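Local coordinates for uncharacterized protein (Enterococcus faecalis, PDB 3CLQ) that is of unknown function but belongs to the AllG family, whose members are associated with oxamate carbamoyltransferase, at residues B[402-406]-B[407-411]. Residues are numbered along the deposited sequence; the frame is centred on the assembly and turned at random.
Sequences TNPPA and NVFNE
Pro405 and Ala406 lead the chain into helix 407-419 through i to i+3 backbone bonds: Phe409 N donates to Ala406 O at 3.2 Å, and Val408 N makes a weak bond of 3.4 Å to Pro405 O. Ala406 O has a second donor in the side chain of Asn410, whose ND2 lies 3.4 Å from it in a weak bond; an amide suits this exposed first turn, where it can reach back to a backbone carbonyl. Proline, which has no backbone N-H to give, suits positions 404 and 405, in the loop ahead of the helix, and its ring holds phi near the -70° to -80° of a polyproline II-like backbone. Phe409 turns its ring back towards the loop, with CG beside the backbone N and anti to the carbonyl carbon (chi1 -63°). Its edge meets the loop: Ala406 O lies in the ring plane 3.8 Å from Phe409 CD2, and Pro404 CB packs against CE2 at 3.9 Å. The ring also touches Val374 and Leu375 of helix 371-377, while Pro404, Pro405 and Val408 press on strand 266-271. Asn407 OD1 rests 3.6 Å from Pro405 CB and CG. Asn407 ND2 bonds to Thr281 O, tying the helix start to strand 280-283, and makes a weak bond of 3.4 Å to Glu411 OE1 one turn further along. This is a proline-rich strand-to-helix connection, in which strand 396-402 passes into the C-terminal helix and the first helical turn packs on an antiparallel sheet.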
loop_
_atom_site.group_PDB
_atom_site.type_symbol
_atom_site.label_atom_id
_atom_site.label_comp_id
_atom_site.label_asym_id
_atom_site.label_seq_id
_atom_site.Cartn_x
_atom_site.Cartn_y
_atom_site.Cartn_z
ATOM N N THR B 402 20.542 7.201 12.864
ATOM C CA THR B 402 21.231 7.200 14.134
ATOM C C THR B 402 21.791 5.799 14.467
ATOM O O THR B 402 21.576 4.835 13.730
ATOM C CB THR B 402 20.306 7.753 15.246
ATOM O OG1 THR B 402 21.096 8.219 16.342
ATOM C CG2 THR B 402 19.312 6.716 15.735
ATOM N N ASN B 403 22.541 5.671 15.549
ATOM C CA ASN B 403 22.984 4.339 15.960
ATOM C C ASN B 403 22.888 4.177 17.479
ATOM O O ASN B 403 22.752 5.164 18.206
ATOM C CB ASN B 403 24.418 4.038 15.468
ATOM C CG ASN B 403 24.618 4.322 13.958
ATOM O OD1 ASN B 403 24.732 5.474 13.537
ATOM N ND2 ASN B 403 24.697 3.264 13.157
ATOM N N PRO B 404 22.921 2.932 17.968
ATOM C CA PRO B 404 23.141 2.780 19.395
ATOM C C PRO B 404 24.594 3.131 19.634
ATOM O O PRO B 404 25.356 3.188 18.678
ATOM C CB PRO B 404 22.915 1.280 19.634
ATOM C CG PRO B 404 22.291 0.758 18.411
ATOM C CD PRO B 404 22.748 1.636 17.293
ATOM N N PRO B 405 24.982 3.387 20.894
ATOM C CA PRO B 405 26.376 3.692 21.227
ATOM C C PRO B 405 27.231 2.430 21.382
ATOM O O PRO B 405 26.754 1.413 21.865
ATOM C CB PRO B 405 26.253 4.411 22.570
ATOM C CG PRO B 405 25.060 3.792 23.206
ATOM C CD PRO B 405 24.116 3.404 22.084
ATOM N N ALA B 406 28.495 2.501 20.994
ATOM C CA ALA B 406 29.345 1.314 20.970
ATOM C C ALA B 406 29.397 0.539 22.285
ATOM O O ALA B 406 29.355 -0.692 22.272
ATOM C CB ALA B 406 30.752 1.684 20.520
ATOM N N ASN B 407 29.477 1.263 23.403
ATOM C CA ASN B 407 29.775 0.665 24.723
ATOM C C ASN B 407 28.765 -0.402 25.125
ATOM O O ASN B 407 29.099 -1.426 25.726
ATOM C CB ASN B 407 29.835 1.740 25.841
ATOM C CG ASN B 407 28.443 2.258 26.228
ATOM O OD1 ASN B 407 27.798 2.973 25.450
ATOM N ND2 ASN B 407 27.961 1.861 27.409
ATOM N N VAL B 408 27.515 -0.140 24.807
ATOM C CA VAL B 408 26.450 -0.999 25.263
ATOM C C VAL B 408 26.678 -2.471 24.867
ATOM O O VAL B 408 26.352 -3.380 25.631
ATOM C CB VAL B 408 25.099 -0.422 24.809
ATOM C CG1 VAL B 408 24.350 -1.391 23.911
ATOM C CG2 VAL B 408 24.308 0.028 26.018
ATOM N N PHE B 409 27.288 -2.685 23.699
ATOM C CA PHE B 409 27.626 -4.026 23.215
ATOM C C PHE B 409 28.834 -4.658 23.932
ATOM O O PHE B 409 28.815 -5.843 24.271
ATOM C CB PHE B 409 27.844 -3.985 21.706
ATOM C CG PHE B 409 26.604 -3.597 20.942
ATOM C CD1 PHE B 409 25.732 -4.566 20.458
ATOM C CD2 PHE B 409 26.285 -2.264 20.736
ATOM C CE1 PHE B 409 24.590 -4.209 19.771
ATOM C CE2 PHE B 409 25.141 -1.902 20.040
ATOM C CZ PHE B 409 24.296 -2.873 19.560
ATOM N N ASN B 410 29.880 -3.870 24.157
ATOM C CA ASN B 410 31.014 -4.315 24.966
ATOM C C ASN B 410 30.581 -4.893 26.306
ATOM O O ASN B 410 31.051 -5.951 26.711
ATOM C CB ASN B 410 31.972 -3.161 25.223
ATOM C CG ASN B 410 32.809 -2.823 24.022
ATOM O OD1 ASN B 410 34.022 -2.963 24.059
ATOM N ND2 ASN B 410 32.172 -2.381 22.939
ATOM N N GLU B 411 29.695 -4.191 27.005
ATOM C CA GLU B 411 29.282 -4.636 28.318
ATOM C C GLU B 411 28.522 -5.946 28.164
ATOM O O GLU B 411 28.787 -6.930 28.859
ATOM C CB GLU B 411 28.441 -3.558 28.993
ATOM C CG GLU B 411 29.059 -2.171 28.862
ATOM C CD GLU B 411 28.340 -1.094 29.669
ATOM O OE1 GLU B 411 28.988 -0.069 29.980
ATOM O OE2 GLU B 411 27.141 -1.262 29.997
#